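Local coordinates for protein beta-porphyranase (PDB 4AWD) that hydrolyses the red-seaweed polysaccharide porphyran at linkages between beta-D-galactopyranose and alpha-L-galactopyranose-6-sulfate, at residues A[67-72]-A[123-128]; A[48-53]-A[315-320]; A[157-162]-A[170-175]. One frame throughout, in Å; residues are numbered along the deposited sequence.

Contact 1 (A[67-72]-A[123-128]); sequences KWHAKS and AVASVK
The imidazole of H69 has V127 over one face: CG2 of V127 lies 3.9 Å from the ring centroid and 15° off the ring normal, which makes this a CH-pi contact, though the methyl sits toward the rim. At the ring's edge and in its plane is a water shared by H69 NE2 and V127 O. The indole of W68 has CG of its chain neighbour K67 over one face, while A125 C sits near the ring plane at an edge. CG of W68 lies beside the backbone N (chi1 -52°), which brings the six-membered ring back toward S126, where CZ3 of W68 reaches CB of S126 at 3.6 Å. The indole nitrogen is bonded to D56.

These groups ride on a short antiparallel pairing that adds strand 68-69 to the end of strand 117-126 in the beta-sandwich of the GH16 fold; V124 and S126 also make backbone hydrogen bonds to I284 and I282 of strand 281-285. H69 and A125 form the hydrogen-bonded pair, with H69 N to A125 O at 2.6 Å and A125 N to H69 O at 3.1 Å. V127 N gives a further bond to K67 O (2.8 Å), and a water also donates to K67 O. Beyond H69 the chain turns, and S72 N closes on A123 O at 2.6 Å. CB of S72 packs on CB of A125 at 3.8 Å, while its OG is hydrogen-bonded to H283 NE2 and Y74 N; the S72 side chain lies about 5 Å from that of W75, a probable substrate-binding residue.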
loop_
_atom_site.group_PDB
_atom_site.type_symbol
_atom_site.label_atom_id
_atom_site.label_comp_id
_atom_site.label_asym_id
_atom_site.label_seq_id
_atom_site.Cartn_x
_atom_site.Cartn_y
_atom_site.Cartn_z
ATOM N N LYS A 67 -16.569 -5.213 4.181
ATOM C CA LYS A 67 -15.650 -4.094 3.931
ATOM C C LYS A 67 -14.365 -4.467 3.161
ATOM O O LYS A 67 -13.765 -3.609 2.499
ATOM C CB LYS A 67 -15.243 -3.461 5.270
ATOM C CG LYS A 67 -14.640 -2.059 5.160
ATOM C CD LYS A 67 -14.420 -1.445 6.545
ATOM C CE LYS A 67 -15.734 -1.068 7.248
ATOM N NZ LYS A 67 -15.439 -0.552 8.636
ATOM N N TRP A 68 -13.935 -5.725 3.277
ATOM C CA TRP A 68 -12.630 -6.148 2.745
ATOM C C TRP A 68 -12.699 -7.396 1.883
ATOM O O TRP A 68 -13.453 -8.313 2.175
ATOM C CB TRP A 68 -11.620 -6.406 3.880
ATOM C CG TRP A 68 -11.491 -5.293 4.831
ATOM C CD1 TRP A 68 -12.012 -5.235 6.083
ATOM C CD2 TRP A 68 -10.798 -4.051 4.626
ATOM N NE1 TRP A 68 -11.680 -4.043 6.679
ATOM C CE2 TRP A 68 -10.948 -3.292 5.801
ATOM C CE3 TRP A 68 -10.065 -3.510 3.565
ATOM C CZ2 TRP A 68 -10.399 -2.015 5.946
ATOM C CZ3 TRP A 68 -9.512 -2.243 3.714
ATOM C CH2 TRP A 68 -9.684 -1.514 4.897
ATOM N N HIS A 69 -11.889 -7.429 0.834
ATOM C CA HIS A 69 -11.587 -8.676 0.131
ATOM C C HIS A 69 -10.321 -9.274 0.738
ATOM O O HIS A 69 -9.253 -8.646 0.658
ATOM C CB HIS A 69 -11.331 -8.420 -1.350
ATOM C CG HIS A 69 -12.527 -7.931 -2.109
ATOM N ND1 HIS A 69 -13.624 -8.726 -2.365
ATOM C CD2 HIS A 69 -12.765 -6.751 -2.726
ATOM C CE1 HIS A 69 -14.497 -8.048 -3.087
ATOM N NE2 HIS A 69 -14.002 -6.846 -3.315
ATOM N N ALA A 70 -10.433 -10.466 1.331
ATOM C CA ALA A 70 -9.270 -11.176 1.917
ATOM C C ALA A 70 -8.229 -11.515 0.852
ATOM O O ALA A 70 -7.016 -11.446 1.113
ATOM C CB ALA A 70 -9.707 -12.457 2.654
ATOM N N LYS A 71 -8.712 -11.910 -0.326
ATOM C CA LYS A 71 -7.881 -12.018 -1.507
ATOM C C LYS A 71 -8.304 -10.965 -2.530
ATOM O O LYS A 71 -9.374 -11.062 -3.149
ATOM C CB LYS A 71 -7.962 -13.417 -2.116
ATOM C CG LYS A 71 -6.868 -13.694 -3.135
ATOM C CD LYS A 71 -7.376 -14.580 -4.272
ATOM C CE LYS A 71 -6.241 -15.277 -5.049
ATOM N NZ LYS A 71 -5.167 -14.354 -5.505
ATOM N N SER A 72 -7.451 -9.962 -2.705
ATOM C CA SER A 72 -7.726 -8.888 -3.661
ATOM C C SER A 72 -8.131 -9.433 -5.031
ATOM O O SER A 72 -7.444 -10.288 -5.580
ATOM C CB SER A 72 -6.501 -7.992 -3.823
ATOM O OG SER A 72 -6.616 -7.194 -4.990
ATOM N N ALA A 123 -2.877 -10.338 -0.090
ATOM C CA ALA A 123 -3.272 -9.086 -0.712
ATOM C C ALA A 123 -4.717 -8.787 -0.354
ATOM O O ALA A 123 -5.645 -9.435 -0.882
ATOM C CB ALA A 123 -3.116 -9.155 -2.211
ATOM N N VAL A 124 -4.897 -7.819 0.546
ATOM C CA VAL A 124 -6.234 -7.342 0.962
ATOM C C VAL A 124 -6.645 -6.082 0.185
ATOM O O VAL A 124 -5.857 -5.157 0.034
ATOM C CB VAL A 124 -6.263 -7.040 2.483
ATOM C CG1 VAL A 124 -7.620 -6.572 2.920
ATOM C CG2 VAL A 124 -5.882 -8.262 3.272
ATOM N N ALA A 125 -7.881 -6.046 -0.294
ATOM C CA ALA A 125 -8.423 -4.862 -0.954
ATOM C C ALA A 125 -9.727 -4.460 -0.297
ATOM O O ALA A 125 -10.572 -5.318 -0.006
ATOM C CB ALA A 125 -8.648 -5.124 -2.444
ATOM N N SER A 126 -9.907 -3.171 -0.050
ATOM C CA SER A 126 -11.230 -2.692 0.350
ATOM C C SER A 126 -12.257 -3.017 -0.739
ATOM O O SER A 126 -11.943 -3.051 -1.938
ATOM C CB SER A 126 -11.223 -1.190 0.691
ATOM O OG SER A 126 -10.694 -0.388 -0.368
ATOM N N VAL A 127 -13.478 -3.300 -0.300
ATOM C CA VAL A 127 -14.577 -3.608 -1.206
ATOM C C VAL A 127 -14.953 -2.359 -2.008
ATOM O O VAL A 127 -15.145 -2.419 -3.211
ATOM C CB VAL A 127 -15.802 -4.184 -0.436
ATOM C CG1 VAL A 127 -17.081 -4.113 -1.271
ATOM C CG2 VAL A 127 -15.515 -5.604 -0.036
ATOM N N LYS A 128 -15.023 -1.230 -1.325
ATOM C CA LYS A 128 -15.385 0.001 -1.969
ATOM C C LYS A 128 -14.133 0.612 -2.569
ATOM O O LYS A 128 -13.021 0.362 -2.094
ATOM C CB LYS A 128 -16.070 0.939 -0.980
ATOM C CG LYS A 128 -17.436 0.447 -0.497
ATOM C CD LYS A 128 -18.306 1.657 -0.222
ATOM C CE LYS A 128 -19.540 1.364 0.609
ATOM N NZ LYS A 128 -20.342 2.640 0.770
HETATM O O HOH W 1 -14.655 -0.914 1.711
HETATM O O HOH W 2 -15.658 -4.697 -4.863
HETATM O O HOH W 3 -4.865 -12.208 0.128
#

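Contact 2 (A[48-53]-A[315-320]); sequences WVVNED and RAYKLV
W48 and L319 meet where strand 46-50, near the start of the chain, pairs with strand 308-321, near its end, so the contact joins an early strand to the last strand of the chain. The short strand axes approach to 4.4 Å with 134° between their directions, an antiparallel pairing with marked twist. W48 and L319 lie on the same face as a non-hydrogen-bonded pair. CD2 of L319 stands over the six-membered ring of W48, 3.8 Å from its centroid and 10° off the normal, a CH-pi contact made nearly straight down on the face. The same indole meets Y317 at CE3, which touches CB of Y317 at 3.7 Å, the two side chains crossing at about a right angle. Its NE1 is held by P40 O, and W246 packs edge-to-face with it.

In this antiparallel segment of the GH16 beta-sandwich, V49 and K318 form the hydrogen-bonded pair: V49 N reaches K318 O at 2.8 Å, and K318 N reaches V49 O at 2.7 Å. N51 N adds a bond to A316 O (2.8 Å). V50 and Y317 form the next non-hydrogen-bonded pair, their side chains diverging, yet CG2 of V50 still rests against CE2 of Y317 at 3.9 Å; the phenol beyond bonds to A32 O of helix 30-34.

The amide of N51 is turned toward K318, its CG lying opposite the backbone N (chi1 -163°). ND2 of N51 comes within 3.6 Å of CD of K318, a packing contact with the aliphatic part of the lysine. One water accepts from this ND2 and donates to Y317 O. A second water accepts from K318 NZ and donates weakly to N51 OD1.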
loop_
_atom_site.group_PDB
_atom_site.type_symbol
_atom_site.label_atom_id
_atom_site.label_comp_id
_atom_site.label_asym_id
_atom_site.label_seq_id
_atom_site.Cartn_x
_atom_site.Cartn_y
_atom_site.Cartn_z
ATOM N N TRP A 48 -12.159 17.034 10.418
ATOM C CA TRP A 48 -11.928 15.654 10.037
ATOM C C TRP A 48 -13.106 14.799 10.486
ATOM O O TRP A 48 -13.618 14.954 11.603
ATOM C CB TRP A 48 -10.613 15.114 10.615
ATOM C CG TRP A 48 -9.356 15.721 10.012
ATOM C CD1 TRP A 48 -8.483 16.586 10.623
ATOM C CD2 TRP A 48 -8.827 15.488 8.689
ATOM N NE1 TRP A 48 -7.462 16.928 9.747
ATOM C CE2 TRP A 48 -7.651 16.260 8.561
ATOM C CE3 TRP A 48 -9.253 14.723 7.591
ATOM C CZ2 TRP A 48 -6.877 16.258 7.395
ATOM C CZ3 TRP A 48 -8.461 14.719 6.422
ATOM C CH2 TRP A 48 -7.295 15.499 6.343
ATOM N N VAL A 49 -13.524 13.897 9.596
ATOM C CA VAL A 49 -14.645 13.010 9.834
ATOM C C VAL A 49 -14.258 11.578 9.411
ATOM O O VAL A 49 -13.642 11.375 8.351
ATOM C CB VAL A 49 -15.886 13.555 9.089
ATOM C CG1 VAL A 49 -16.615 12.480 8.306
ATOM C CG2 VAL A 49 -16.829 14.317 10.067
ATOM N N VAL A 50 -14.592 10.590 10.242
ATOM C CA VAL A 50 -14.222 9.221 9.950
ATOM C C VAL A 50 -14.834 8.797 8.608
ATOM O O VAL A 50 -16.012 9.029 8.353
ATOM C CB VAL A 50 -14.668 8.253 11.061
ATOM C CG1 VAL A 50 -14.379 6.811 10.661
ATOM C CG2 VAL A 50 -13.979 8.568 12.352
ATOM N N ASN A 51 -14.019 8.202 7.739
ATOM C CA ASN A 51 -14.567 7.523 6.567
ATOM C C ASN A 51 -14.697 6.041 6.903
ATOM O O ASN A 51 -13.706 5.313 6.911
ATOM C CB ASN A 51 -13.690 7.743 5.331
ATOM C CG ASN A 51 -14.412 7.405 4.029
ATOM O OD1 ASN A 51 -15.294 6.546 3.985
ATOM N ND2 ASN A 51 -14.032 8.090 2.956
ATOM N N GLU A 52 -15.918 5.605 7.202
ATOM C CA GLU A 52 -16.139 4.258 7.738
ATOM C C GLU A 52 -15.746 3.170 6.759
ATOM O O GLU A 52 -15.339 2.078 7.155
ATOM C CB GLU A 52 -17.586 4.071 8.161
ATOM C CG GLU A 52 -17.979 4.985 9.299
ATOM C CD GLU A 52 -19.437 4.866 9.706
ATOM O OE1 GLU A 52 -20.117 3.908 9.268
ATOM O OE2 GLU A 52 -19.893 5.734 10.484
ATOM N N ASP A 53 -15.841 3.502 5.478
ATOM C CA ASP A 53 -15.660 2.554 4.405
ATOM C C ASP A 53 -14.240 2.001 4.311
ATOM O O ASP A 53 -14.038 0.926 3.775
ATOM C CB ASP A 53 -16.099 3.204 3.088
ATOM C CG ASP A 53 -17.624 3.388 3.003
ATOM O OD1 ASP A 53 -18.356 2.881 3.888
ATOM O OD2 ASP A 53 -18.089 4.038 2.050
ATOM N N ARG A 315 -7.156 3.401 9.318
ATOM C CA ARG A 315 -8.121 4.463 9.608
ATOM C C ARG A 315 -8.128 5.534 8.528
ATOM O O ARG A 315 -7.080 6.040 8.141
ATOM C CB ARG A 315 -7.927 5.023 11.039
ATOM C CG ARG A 315 -7.750 3.886 12.089
ATOM C CD ARG A 315 -8.144 4.187 13.524
ATOM N NE ARG A 315 -7.105 4.783 14.349
ATOM C CZ ARG A 315 -6.741 4.390 15.578
ATOM N NH1 ARG A 315 -7.290 3.350 16.190
ATOM N NH2 ARG A 315 -5.795 5.064 16.209
ATOM N N ALA A 316 -9.310 5.832 7.999
ATOM C CA ALA A 316 -9.448 6.836 6.941
ATOM C C ALA A 316 -10.354 7.991 7.366
ATOM O O ALA A 316 -11.305 7.807 8.139
ATOM C CB ALA A 316 -9.976 6.203 5.672
ATOM N N TYR A 317 -10.059 9.177 6.849
ATOM C CA TYR A 317 -10.834 10.356 7.181
ATOM C C TYR A 317 -11.157 11.205 5.956
ATOM O O TYR A 317 -10.476 11.144 4.934
ATOM C CB TYR A 317 -10.128 11.186 8.257
ATOM C CG TYR A 317 -9.783 10.394 9.506
ATOM C CD1 TYR A 317 -8.637 9.594 9.553
ATOM C CD2 TYR A 317 -10.600 10.426 10.628
ATOM C CE1 TYR A 317 -8.314 8.858 10.677
ATOM C CE2 TYR A 317 -10.275 9.692 11.773
ATOM C CZ TYR A 317 -9.130 8.912 11.781
ATOM O OH TYR A 317 -8.795 8.177 12.884
ATOM N N LYS A 318 -12.234 11.972 6.090
ATOM C CA LYS A 318 -12.700 12.943 5.112
ATOM C C LYS A 318 -12.750 14.326 5.731
ATOM O O LYS A 318 -13.040 14.476 6.917
ATOM C CB LYS A 318 -14.124 12.585 4.687
ATOM C CG LYS A 318 -14.280 12.133 3.258
ATOM C CD LYS A 318 -15.564 11.301 3.101
ATOM C CE LYS A 318 -16.734 11.858 3.924
ATOM N NZ LYS A 318 -17.939 10.981 3.833
ATOM N N LEU A 319 -12.491 15.341 4.922
ATOM C CA LEU A 319 -12.743 16.707 5.345
ATOM C C LEU A 319 -14.174 17.117 5.010
ATOM O O LEU A 319 -14.670 16.889 3.904
ATOM C CB LEU A 319 -11.763 17.674 4.700
ATOM C CG LEU A 319 -10.372 17.745 5.319
ATOM C CD1 LEU A 319 -9.517 18.615 4.434
ATOM C CD2 LEU A 319 -10.419 18.302 6.738
ATOM N N VAL A 320 -14.816 17.743 5.986
ATOM C CA VAL A 320 -16.187 18.208 5.863
ATOM C C VAL A 320 -16.246 19.646 6.414
ATOM O O VAL A 320 -15.493 19.976 7.335
ATOM C CB VAL A 320 -17.124 17.217 6.609
ATOM C CG1 VAL A 320 -18.066 17.894 7.571
ATOM C CG2 VAL A 320 -17.859 16.307 5.628
HETATM O O HOH W 4 -11.317 9.635 2.793
HETATM O O HOH W 5 -18.216 8.162 3.056
#

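Contact 3 (A[157-162]-A[170-175]); sequences PVMKEI and KTWSSQ
T171 and K160 make the densest polar link between the two strands. K160 O accepts twice from T171: from the backbone N at 2.8 Å and from the hydroxyl OG1 at 2.9 Å, the two donors arriving from opposite faces of the carbonyl plane. OG1 of T171 lies between its own N and C (chi1 79°), a setting that points it at this carbonyl and turns CG2 to meet CG2 of I162. The return bond, K160 N to T171 O, measures 2.8 Å.

V158 and S173 form the next hydrogen-bonded pair of this beta hairpin, built from strands 149-163 and 168-182; 170-175 leads directly into E176, the probable nucleophile. V158 N bonds to S173 O at 2.9 Å, and S173 N answers to V158 O at 3.2 Å. V158 O also accepts a hydrogen bond from a water (2.7 Å) that is hydrogen-bonded to S173 OG as well, and S173 OG has a weak hydrogen bond to Y209 OH of strand 204-213.

M159 and W172 share the opposite face: CG of M159 lies 3.2 Å from NE1 of W172. The sulfur makes an oblique Met-aromatic contact, 30° off the normal of the five-membered ring. E161 OE2 and K170 NZ stay 5.5 Å apart, so their opposite charges attract at most at a distance. Cohesion of this surface hairpin therefore rests chiefly on backbone bonds, with one threonine hydroxyl adding a second grip on a shared carbonyl.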
loop_
_atom_site.group_PDB
_atom_site.type_symbol
_atom_site.label_atom_id
_atom_site.label_comp_id
_atom_site.label_asym_id
_atom_site.label_seq_id
_atom_site.Cartn_x
_atom_site.Cartn_y
_atom_site.Cartn_z
ATOM N N PRO A 157 -7.135 0.986 -14.584
ATOM C CA PRO A 157 -6.871 1.834 -15.743
ATOM C C PRO A 157 -8.134 2.296 -16.458
ATOM O O PRO A 157 -9.102 1.563 -16.548
ATOM C CB PRO A 157 -6.018 0.940 -16.659
ATOM C CG PRO A 157 -6.199 -0.443 -16.165
ATOM C CD PRO A 157 -6.522 -0.350 -14.717
ATOM N N VAL A 158 -8.105 3.529 -16.941
ATOM C CA VAL A 158 -9.218 4.122 -17.663
ATOM C C VAL A 158 -8.722 4.447 -19.067
ATOM O O VAL A 158 -7.626 5.007 -19.237
ATOM C CB VAL A 158 -9.739 5.397 -16.929
ATOM C CG1 VAL A 158 -10.375 6.395 -17.891
ATOM C CG2 VAL A 158 -10.716 5.016 -15.827
ATOM N N MET A 159 -9.514 4.072 -20.067
ATOM C CA MET A 159 -9.143 4.277 -21.466
ATOM C C MET A 159 -9.514 5.685 -21.946
ATOM O O MET A 159 -10.593 6.201 -21.633
ATOM C CB MET A 159 -9.781 3.202 -22.359
ATOM C CG MET A 159 -9.113 3.015 -23.716
ATOM S SD MET A 159 -9.713 4.139 -25.008
ATOM C CE MET A 159 -11.359 3.486 -25.325
ATOM N N LYS A 160 -8.589 6.299 -22.680
ATOM C CA LYS A 160 -8.820 7.572 -23.359
ATOM C C LYS A 160 -8.292 7.440 -24.781
ATOM O O LYS A 160 -7.183 6.933 -24.993
ATOM C CB LYS A 160 -8.091 8.714 -22.654
ATOM C CG LYS A 160 -8.733 10.079 -22.864
ATOM C CD LYS A 160 -7.736 11.137 -23.327
ATOM C CE LYS A 160 -6.758 11.543 -22.223
ATOM N NZ LYS A 160 -5.697 12.464 -22.738
ATOM N N GLU A 161 -9.093 7.878 -25.751
ATOM C CA GLU A 161 -8.689 7.833 -27.159
ATOM C C GLU A 161 -7.923 9.083 -27.570
ATOM O O GLU A 161 -8.290 10.210 -27.217
ATOM C CB GLU A 161 -9.891 7.583 -28.081
ATOM C CG GLU A 161 -10.439 6.149 -27.978
ATOM C CD GLU A 161 -11.468 5.778 -29.057
ATOM O OE1 GLU A 161 -12.098 6.690 -29.647
ATOM O OE2 GLU A 161 -11.644 4.557 -29.306
ATOM N N ILE A 162 -6.843 8.867 -28.313
ATOM C CA ILE A 162 -5.995 9.958 -28.779
ATOM C C ILE A 162 -5.811 9.898 -30.311
ATOM O O ILE A 162 -6.016 8.840 -30.926
ATOM C CB ILE A 162 -4.647 9.979 -27.971
ATOM C CG1 ILE A 162 -4.290 11.396 -27.520
ATOM C CG2 ILE A 162 -3.506 9.290 -28.698
ATOM C CD1 ILE A 162 -5.082 11.865 -26.296
ATOM N N LYS A 170 -5.556 4.235 -28.792
ATOM C CA LYS A 170 -6.038 3.995 -27.444
ATOM C C LYS A 170 -4.900 4.226 -26.447
ATOM O O LYS A 170 -3.750 3.807 -26.668
ATOM C CB LYS A 170 -6.611 2.580 -27.302
ATOM C CG LYS A 170 -7.912 2.349 -28.074
ATOM C CD LYS A 170 -8.497 0.979 -27.773
ATOM C CE LYS A 170 -9.695 0.662 -28.659
ATOM N NZ LYS A 170 -10.203 -0.701 -28.367
ATOM N N THR A 171 -5.232 4.917 -25.358
ATOM C CA THR A 171 -4.318 5.068 -24.231
ATOM C C THR A 171 -5.001 4.699 -22.910
ATOM O O THR A 171 -6.229 4.745 -22.793
ATOM C CB THR A 171 -3.739 6.497 -24.137
ATOM O OG1 THR A 171 -4.707 7.374 -23.550
ATOM C CG2 THR A 171 -3.340 7.013 -25.505
ATOM N N TRP A 172 -4.192 4.331 -21.920
ATOM C CA TRP A 172 -4.698 4.015 -20.593
ATOM C C TRP A 172 -3.864 4.685 -19.523
ATOM O O TRP A 172 -2.646 4.781 -19.654
ATOM C CB TRP A 172 -4.718 2.511 -20.355
ATOM C CG TRP A 172 -5.579 1.768 -21.328
ATOM C CD1 TRP A 172 -6.917 1.470 -21.202
ATOM C CD2 TRP A 172 -5.161 1.224 -22.577
ATOM N NE1 TRP A 172 -7.347 0.774 -22.301
ATOM C CE2 TRP A 172 -6.293 0.614 -23.165
ATOM C CE3 TRP A 172 -3.937 1.195 -23.263
ATOM C CZ2 TRP A 172 -6.235 -0.027 -24.409
ATOM C CZ3 TRP A 172 -3.880 0.565 -24.503
ATOM C CH2 TRP A 172 -5.024 -0.043 -25.060
ATOM N N SER A 173 -4.545 5.144 -18.475
ATOM C CA SER A 173 -3.893 5.661 -17.284
ATOM C C SER A 173 -4.556 5.150 -16.003
ATOM O O SER A 173 -5.743 4.811 -15.989
ATOM C CB SER A 173 -3.865 7.191 -17.301
ATOM O OG SER A 173 -5.175 7.726 -17.175
ATOM N N SER A 174 -3.758 5.071 -14.945
ATOM C CA SER A 174 -4.244 4.800 -13.596
ATOM C C SER A 174 -3.283 5.439 -12.602
ATOM O O SER A 174 -2.249 5.977 -12.996
ATOM C CB SER A 174 -4.380 3.303 -13.334
ATOM O OG SER A 174 -3.121 2.654 -13.335
ATOM N N GLN A 175 -3.639 5.413 -11.322
ATOM C CA GLN A 175 -2.794 6.000 -10.291
ATOM C C GLN A 175 -2.624 5.047 -9.116
ATOM O O GLN A 175 -3.403 4.112 -8.937
ATOM C CB GLN A 175 -3.336 7.355 -9.816
ATOM C CG GLN A 175 -3.456 8.416 -10.905
ATOM C CD GLN A 175 -4.734 8.266 -11.735
ATOM O OE1 GLN A 175 -5.824 8.087 -11.197
ATOM N NE2 GLN A 175 -4.592 8.335 -13.052
HETATM O O HOH W 6 -6.540 7.482 -19.431
#

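In the fold
All three contacts are antiparallel strand pairings within the GH16 domain. Contact 2 joins an early strand to the last one and so spans both others in sequence; within that span contact 1 closes before the hairpin of contact 3 begins. Contacts 1 and 2, with centres about 18 Å apart, touch directly through a salt bridge from K128 NZ to D53 OD2. Contact 3 stands apart, its centre about 24 Å from that of contact 1 and 29 Å from that of contact 2. Strand 281-285 pairs with both 117-126 and 149-163, linking contacts 1 and 3. Strand 168-182, which supplies 170-175 of contact 3, also carries E176 and E181, the probable nucleophile and proton donor.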